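Local coordinates for protein glucosidase (Croceicoccus marinus, PDB 5Z3K) that probably hydrolyses O-glycosidic bonds as a beta-glucosidase of glycoside hydrolase family 39, at residues D231-P236 with Y377-Y383; R387-E393 with S406-R412. All blocks are in the same frame, centred on the assembly; numbering follows the deposited sequence.

Contact 1. Residues D231-P236 with Y377-Y383; sequences DNSRDP and YAIPDMY
The loop 231-236, which runs from barrel strand 223-229 to helix 238-252, meets the loop 377-383 that leaves strand 369-376 of the large beta sheet. CA atoms come nearest at Ser233-Tyr383 (5.7 Å) and Asp235-Ile379 (6.0 Å). The CA-to-CB bond of Asp231 points away, and its carboxylate accepts hydrogen bonds from the backbone N atoms of Gly269 and Ile270, while its O accepts from Arg234 NH1 (3.1 Å) and reaches Tyr383 OH through a water, 3.3 Å from Asp231 O and 3.1 Å from Tyr383 OH. Asn232 O lies at the edge of the Tyr383 ring, 3.6 Å from its CD1. Ser233 OG, also hydrogen-bonded to Asp238, accepts from Asp235 N (2.9 Å), an ST turn, and a second water joins Ser233 O (2.8 Å) to Tyr383 O (2.7 Å). Arg234 takes positive phi and psi (46/33), and its side chain, m at chi1 and chi2, lies over Tyr383: CG stands 3.5 Å from the ring centroid, a CH-pi contact over the face. Tyr377 OH, carried on a t rotamer, donates to Arg234 O at 2.6 Å. Ile379 CD1 touches Asp235 CG (3.6 Å); the Asp235 carboxylate also pairs with Arg413 and caps Met237 N. Pro236 CD packs on Tyr377 CE2 (3.5 Å), beside Phe283 of helix 277-291. Tyr383 N donates to Pro380 O (2.9 Å), in the turn of 3-10 segment 381-383. Loop 231-236 is a beta-alpha connection of the TIM barrel, here packed against a loop from the accompanying beta domain.

Contact 2. Residues R387-E393 with S406-R412; sequences RDRDVFE and SLNVPPR
Arg387 NH1 donates to Pro410 O (3.0 Å) and forms a salt bridge with Asp390 OD1 (3.0 Å), tying together the approaches to a two-stranded antiparallel beta hairpin. Strands 391-393 and 406-408 run at 160° with axes 4.7 Å apart. Phe392 and Leu407 are the hydrogen-bonded pair, Phe392 N to Leu407 O 2.9 Å and Leu407 N to Phe392 O 3.0 Å; Val391-Asn408 and Glu393-Ser406 are non-hydrogen-bonded pairs. Asp390, centre of an inverse gamma turn (-86/64), adds a backbone bond just beyond the last bridge, Val409 N to Asp390 O (3.2 Å). One water links Arg387 NH2 (2.7 Å) with Pro410 O (2.8 Å), another Arg387 N (2.9 Å), Asp390 OD1 (2.8 Å) and Arg412 N (3.2 Å). Arg387 (m, t, t) lays one guanidinium face near Arg412, NH2 to Arg412 NE 3.3 Å; each arginine also hydrogen-bonds Asn232, Arg387 NE to OD1 and Arg412 NH2 to O. Phe392 (t) and Leu407 (p) share a sheet face, CD2 to CD2 3.8 Å. Over the other guanidinium face, Val409 CG2 stands 3.4 Å from Arg387 CZ.

Contact 1 is largely buried and joins two distant parts of the chain, a barrel loop and a loop of the beta domain; contact 2 lies at the surface and closes a local hairpin. The first relies on tyrosine rings, a single direct hydrogen bond and bridging waters between irregular backbones, the second on a regular strand ladder with a charged cluster at its open end. Segment 377-383 and both segments of contact 2 lie in the excursion between strands 369-376 and 423-429. The contacts meet chiefly at Asn232: its OD1 lies 2.7 Å from Arg387 NE and its O 2.8 Å from Arg412 NH2, both probable hydrogen bonds, while Asn232 CG packs on Phe392 CD1 at 3.3 Å. Loop 231-236 thus also touches contact 2.

Contact 1. Residues D231-P236 with Y377-Y383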
loop_
_atom_site.group_PDB
_atom_site.type_symbol
_atom_site.label_atom_id
_atom_site.label_comp_id
_atom_site.label_asym_id
_atom_site.label_seq_id
_atom_site.Cartn_x
_atom_site.Cartn_y
_atom_site.Cartn_z
ATOM N N ASP A 231 -11.380 -5.602 -8.451
ATOM C CA ASP A 231 -12.649 -6.326 -8.346
ATOM C C ASP A 231 -13.145 -6.805 -9.700
ATOM O O ASP A 231 -13.627 -7.933 -9.825
ATOM C CB ASP A 231 -13.725 -5.450 -7.706
ATOM C CG ASP A 231 -13.446 -5.156 -6.266
ATOM O OD1 ASP A 231 -12.684 -4.208 -6.024
ATOM O OD2 ASP A 231 -13.982 -5.862 -5.386
ATOM N N ASN A 232 -13.071 -5.955 -10.715
ATOM C CA ASN A 232 -13.684 -6.262 -11.998
ATOM C C ASN A 232 -12.683 -6.773 -13.029
ATOM O O ASN A 232 -13.041 -6.920 -14.204
ATOM C CB ASN A 232 -14.421 -5.029 -12.528
ATOM C CG ASN A 232 -15.335 -5.356 -13.697
ATOM O OD1 ASN A 232 -15.222 -4.759 -14.767
ATOM N ND2 ASN A 232 -16.216 -6.335 -13.508
ATOM N N SER A 233 -11.444 -7.059 -12.619
ATOM C CA SER A 233 -10.435 -7.589 -13.538
ATOM C C SER A 233 -9.733 -8.818 -12.966
ATOM O O SER A 233 -9.317 -9.720 -13.709
ATOM C CB SER A 233 -9.390 -6.511 -13.868
ATOM O OG SER A 233 -8.403 -6.422 -12.843
ATOM N N ARG A 234 -9.602 -8.857 -11.639
ATOM C CA ARG A 234 -8.726 -9.806 -10.942
ATOM C C ARG A 234 -7.351 -9.892 -11.598
ATOM O O ARG A 234 -6.731 -10.956 -11.591
ATOM C CB ARG A 234 -9.344 -11.209 -10.851
ATOM C CG ARG A 234 -10.754 -11.275 -10.303
ATOM C CD ARG A 234 -10.922 -10.502 -9.028
ATOM N NE ARG A 234 -11.456 -11.360 -7.981
ATOM C CZ ARG A 234 -12.634 -11.190 -7.396
ATOM N NH1 ARG A 234 -13.413 -10.178 -7.739
ATOM N NH2 ARG A 234 -13.018 -12.027 -6.452
ATOM N N ASP A 235 -6.867 -8.784 -12.170
ATOM C CA ASP A 235 -5.628 -8.778 -12.950
ATOM C C ASP A 235 -4.559 -8.024 -12.169
ATOM O O ASP A 235 -4.686 -6.801 -11.985
ATOM C CB ASP A 235 -5.860 -8.123 -14.322
ATOM C CG ASP A 235 -4.657 -8.240 -15.264
ATOM O OD1 ASP A 235 -3.572 -8.658 -14.805
ATOM O OD2 ASP A 235 -4.810 -7.926 -16.482
ATOM N N PRO A 236 -3.499 -8.692 -11.691
ATOM C CA PRO A 236 -2.487 -7.981 -10.884
ATOM C C PRO A 236 -1.702 -6.952 -11.675
ATOM O O PRO A 236 -0.992 -6.137 -11.068
ATOM C CB PRO A 236 -1.580 -9.117 -10.370
ATOM C CG PRO A 236 -1.742 -10.211 -11.393
ATOM C CD PRO A 236 -3.187 -10.124 -11.842
ATOM N N TYR A 377 0.015 -17.016 -10.286
ATOM C CA TYR A 377 -1.347 -16.507 -10.212
ATOM C C TYR A 377 -2.030 -16.623 -11.569
ATOM O O TYR A 377 -1.444 -16.273 -12.597
ATOM C CB TYR A 377 -1.371 -15.033 -9.756
ATOM C CG TYR A 377 -2.769 -14.464 -9.826
ATOM C CD1 TYR A 377 -3.684 -14.713 -8.809
ATOM C CD2 TYR A 377 -3.201 -13.746 -10.934
ATOM C CE1 TYR A 377 -4.968 -14.234 -8.878
ATOM C CE2 TYR A 377 -4.497 -13.272 -11.017
ATOM C CZ TYR A 377 -5.373 -13.524 -9.980
ATOM O OH TYR A 377 -6.664 -13.046 -10.046
ATOM N N ALA A 378 -3.289 -17.061 -11.572
ATOM C CA ALA A 378 -4.058 -17.208 -12.805
ATOM C C ALA A 378 -5.283 -16.305 -12.753
ATOM O O ALA A 378 -6.100 -16.417 -11.833
ATOM C CB ALA A 378 -4.475 -18.668 -13.016
ATOM N N ILE A 379 -5.400 -15.405 -13.726
ATOM C CA ILE A 379 -6.654 -14.664 -13.895
ATOM C C ILE A 379 -7.770 -15.662 -14.186
ATOM O O ILE A 379 -7.612 -16.511 -15.084
ATOM C CB ILE A 379 -6.534 -13.643 -15.039
ATOM C CG1 ILE A 379 -5.509 -12.552 -14.709
ATOM C CG2 ILE A 379 -7.891 -13.025 -15.341
ATOM C CD1 ILE A 379 -5.049 -11.772 -15.938
ATOM N N PRO A 380 -8.889 -15.633 -13.468
ATOM C CA PRO A 380 -9.971 -16.581 -13.772
ATOM C C PRO A 380 -10.548 -16.347 -15.163
ATOM O O PRO A 380 -10.588 -15.219 -15.667
ATOM C CB PRO A 380 -11.005 -16.305 -12.672
ATOM C CG PRO A 380 -10.195 -15.695 -11.544
ATOM C CD PRO A 380 -9.140 -14.875 -12.229
ATOM N N ASP A 381 -11.014 -17.442 -15.779
ATOM C CA ASP A 381 -11.499 -17.392 -17.160
ATOM C C ASP A 381 -12.530 -16.294 -17.371
ATOM O O ASP A 381 -12.487 -15.580 -18.379
ATOM C CB ASP A 381 -12.106 -18.736 -17.566
ATOM C CG ASP A 381 -11.124 -19.868 -17.472
ATOM O OD1 ASP A 381 -9.975 -19.694 -17.924
ATOM O OD2 ASP A 381 -11.498 -20.929 -16.933
HETATM N N MSE A 382 -13.469 -16.137 -16.443
HETATM C CA MSE A 382 -14.546 -15.197 -16.695
HETATM C C MSE A 382 -14.022 -13.769 -16.774
HETATM O O MSE A 382 -14.673 -12.906 -17.352
HETATM C CB MSE A 382 -15.635 -15.308 -15.638
HETATM C CG MSE A 382 -15.163 -15.043 -14.247
HETATM SE SE MSE A 382 -16.679 -14.788 -13.043
HETATM C CE MSE A 382 -15.742 -15.188 -11.405
ATOM N N TYR A 383 -12.829 -13.522 -16.233
ATOM C CA TYR A 383 -12.235 -12.195 -16.335
ATOM C C TYR A 383 -11.341 -12.032 -17.560
ATOM O O TYR A 383 -10.762 -10.956 -17.749
ATOM C CB TYR A 383 -11.463 -11.861 -15.049
ATOM C CG TYR A 383 -12.387 -11.644 -13.867
ATOM C CD1 TYR A 383 -13.077 -10.445 -13.698
ATOM C CD2 TYR A 383 -12.590 -12.654 -12.935
ATOM C CE1 TYR A 383 -13.940 -10.262 -12.615
ATOM C CE2 TYR A 383 -13.441 -12.481 -11.869
ATOM C CZ TYR A 383 -14.111 -11.293 -11.704
ATOM O OH TYR A 383 -14.947 -11.162 -10.617
HETATM O O HOH W 1 -16.730 -8.623 -10.674
HETATM O O HOH W 2 -9.167 -9.276 -16.433
#

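Contact 2. Residues R387-E393 with S406-R412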
loop_
_atom_site.group_PDB
_atom_site.type_symbol
_atom_site.label_atom_id
_atom_site.label_comp_id
_atom_site.label_asym_id
_atom_site.label_seq_id
_atom_site.Cartn_x
_atom_site.Cartn_y
_atom_site.Cartn_z
ATOM N N ARG A 387 -15.082 -6.836 -22.157
ATOM C CA ARG A 387 -16.360 -6.191 -21.893
ATOM C C ARG A 387 -16.912 -5.550 -23.160
ATOM O O ARG A 387 -16.160 -5.138 -24.046
ATOM C CB ARG A 387 -16.219 -5.104 -20.828
ATOM C CG ARG A 387 -15.519 -5.511 -19.561
ATOM C CD ARG A 387 -15.523 -4.345 -18.583
ATOM N NE ARG A 387 -14.646 -4.591 -17.442
ATOM C CZ ARG A 387 -13.327 -4.421 -17.475
ATOM N NH1 ARG A 387 -12.731 -4.005 -18.591
ATOM N NH2 ARG A 387 -12.599 -4.669 -16.394
ATOM N N ASP A 388 -18.247 -5.446 -23.222
ATOM C CA ASP A 388 -18.887 -4.607 -24.236
ATOM C C ASP A 388 -18.443 -3.159 -24.104
ATOM O O ASP A 388 -18.168 -2.485 -25.104
ATOM C CB ASP A 388 -20.409 -4.678 -24.101
ATOM C CG ASP A 388 -20.994 -5.908 -24.740
ATOM O OD1 ASP A 388 -20.267 -6.581 -25.501
ATOM O OD2 ASP A 388 -22.181 -6.198 -24.480
ATOM N N ARG A 389 -18.392 -2.663 -22.871
ATOM C CA ARG A 389 -18.061 -1.283 -22.561
ATOM C C ARG A 389 -17.145 -1.303 -21.350
ATOM O O ARG A 389 -17.427 -2.010 -20.378
ATOM C CB ARG A 389 -19.333 -0.476 -22.272
ATOM C CG ARG A 389 -19.141 1.019 -22.218
ATOM C CD ARG A 389 -20.303 1.666 -21.482
ATOM N NE ARG A 389 -20.166 3.115 -21.415
ATOM C CZ ARG A 389 -20.724 3.871 -20.475
ATOM N NH1 ARG A 389 -21.453 3.306 -19.520
ATOM N NH2 ARG A 389 -20.549 5.187 -20.488
ATOM N N ASP A 390 -16.040 -0.567 -21.416
ATOM C CA ASP A 390 -15.034 -0.641 -20.352
ATOM C C ASP A 390 -15.377 0.326 -19.219
ATOM O O ASP A 390 -14.671 1.294 -18.921
ATOM C CB ASP A 390 -13.646 -0.393 -20.919
ATOM C CG ASP A 390 -13.111 -1.601 -21.654
ATOM O OD1 ASP A 390 -13.443 -2.738 -21.240
ATOM O OD2 ASP A 390 -12.372 -1.423 -22.638
ATOM N N VAL A 391 -16.509 0.022 -18.595
ATOM C CA VAL A 391 -17.019 0.724 -17.427
ATOM C C VAL A 391 -17.485 -0.329 -16.435
ATOM O O VAL A 391 -18.151 -1.299 -16.811
ATOM C CB VAL A 391 -18.175 1.686 -17.790
ATOM C CG1 VAL A 391 -19.000 2.040 -16.554
ATOM C CG2 VAL A 391 -17.644 2.940 -18.438
ATOM N N PHE A 392 -17.124 -0.151 -15.172
ATOM C CA PHE A 392 -17.525 -1.056 -14.109
ATOM C C PHE A 392 -18.627 -0.388 -13.303
ATOM O O PHE A 392 -18.470 0.759 -12.872
ATOM C CB PHE A 392 -16.328 -1.401 -13.219
ATOM C CG PHE A 392 -16.665 -2.297 -12.057
ATOM C CD1 PHE A 392 -17.520 -3.375 -12.216
ATOM C CD2 PHE A 392 -16.115 -2.063 -10.808
ATOM C CE1 PHE A 392 -17.828 -4.201 -11.146
ATOM C CE2 PHE A 392 -16.420 -2.889 -9.731
ATOM C CZ PHE A 392 -17.274 -3.960 -9.904
ATOM N N GLU A 393 -19.739 -1.094 -13.115
ATOM C CA GLU A 393 -20.888 -0.578 -12.381
ATOM C C GLU A 393 -21.134 -1.445 -11.158
ATOM O O GLU A 393 -21.165 -2.676 -11.258
ATOM C CB GLU A 393 -22.141 -0.538 -13.265
ATOM C CG GLU A 393 -21.881 -0.085 -14.697
ATOM C CD GLU A 393 -23.162 0.161 -15.478
ATOM O OE1 GLU A 393 -23.878 -0.820 -15.783
ATOM O OE2 GLU A 393 -23.448 1.339 -15.789
ATOM N N SER A 406 -20.350 4.010 -10.952
ATOM C CA SER A 406 -19.648 3.535 -12.137
ATOM C C SER A 406 -18.315 4.260 -12.278
ATOM O O SER A 406 -18.189 5.437 -11.928
ATOM C CB SER A 406 -20.492 3.738 -13.400
ATOM O OG SER A 406 -20.397 5.075 -13.846
ATOM N N LEU A 407 -17.319 3.543 -12.802
ATOM C CA LEU A 407 -16.012 4.123 -13.068
ATOM C C LEU A 407 -15.438 3.516 -14.339
ATOM O O LEU A 407 -15.794 2.402 -14.732
ATOM C CB LEU A 407 -15.040 3.906 -11.897
ATOM C CG LEU A 407 -14.480 2.488 -11.714
ATOM C CD1 LEU A 407 -13.076 2.528 -11.148
ATOM C CD2 LEU A 407 -15.383 1.669 -10.808
ATOM N N ASN A 408 -14.538 4.265 -14.977
ATOM C CA ASN A 408 -13.815 3.761 -16.140
ATOM C C ASN A 408 -12.744 2.761 -15.705
ATOM O O ASN A 408 -12.015 2.998 -14.737
ATOM C CB ASN A 408 -13.179 4.914 -16.912
ATOM C CG ASN A 408 -14.216 5.843 -17.531
ATOM O OD1 ASN A 408 -15.367 5.455 -17.740
ATOM N ND2 ASN A 408 -13.814 7.077 -17.808
ATOM N N VAL A 409 -12.664 1.638 -16.415
ATOM C CA VAL A 409 -11.697 0.579 -16.122
ATOM C C VAL A 409 -10.900 0.341 -17.397
ATOM O O VAL A 409 -11.434 0.553 -18.494
ATOM C CB VAL A 409 -12.388 -0.714 -15.659
ATOM C CG1 VAL A 409 -12.958 -0.565 -14.244
ATOM C CG2 VAL A 409 -13.466 -1.127 -16.648
ATOM N N PRO A 410 -9.641 -0.081 -17.317
ATOM C CA PRO A 410 -8.879 -0.342 -18.534
ATOM C C PRO A 410 -9.455 -1.533 -19.280
ATOM O O PRO A 410 -10.169 -2.359 -18.694
ATOM C CB PRO A 410 -7.459 -0.630 -18.017
ATOM C CG PRO A 410 -7.621 -1.014 -16.592
ATOM C CD PRO A 410 -8.851 -0.320 -16.090
ATOM N N PRO A 411 -9.202 -1.639 -20.581
ATOM C CA PRO A 411 -9.600 -2.852 -21.301
ATOM C C PRO A 411 -8.940 -4.075 -20.689
ATOM O O PRO A 411 -7.756 -4.057 -20.334
ATOM C CB PRO A 411 -9.105 -2.604 -22.729
ATOM C CG PRO A 411 -8.085 -1.520 -22.606
ATOM C CD PRO A 411 -8.520 -0.673 -21.456
ATOM N N ARG A 412 -9.715 -5.141 -20.558
ATOM C CA ARG A 412 -9.168 -6.362 -19.993
ATOM C C ARG A 412 -8.095 -6.947 -20.906
ATOM O O ARG A 412 -8.170 -6.850 -22.134
ATOM C CB ARG A 412 -10.275 -7.376 -19.770
ATOM C CG ARG A 412 -11.190 -7.013 -18.636
ATOM C CD ARG A 412 -12.277 -8.023 -18.537
ATOM N NE ARG A 412 -13.061 -7.822 -17.335
ATOM C CZ ARG A 412 -14.219 -8.420 -17.107
ATOM N NH1 ARG A 412 -14.717 -9.262 -18.012
ATOM N NH2 ARG A 412 -14.872 -8.175 -15.981
HETATM O O HOH W 3 -10.050 -3.854 -16.351
HETATM O O HOH W 4 -12.646 -5.320 -21.767
#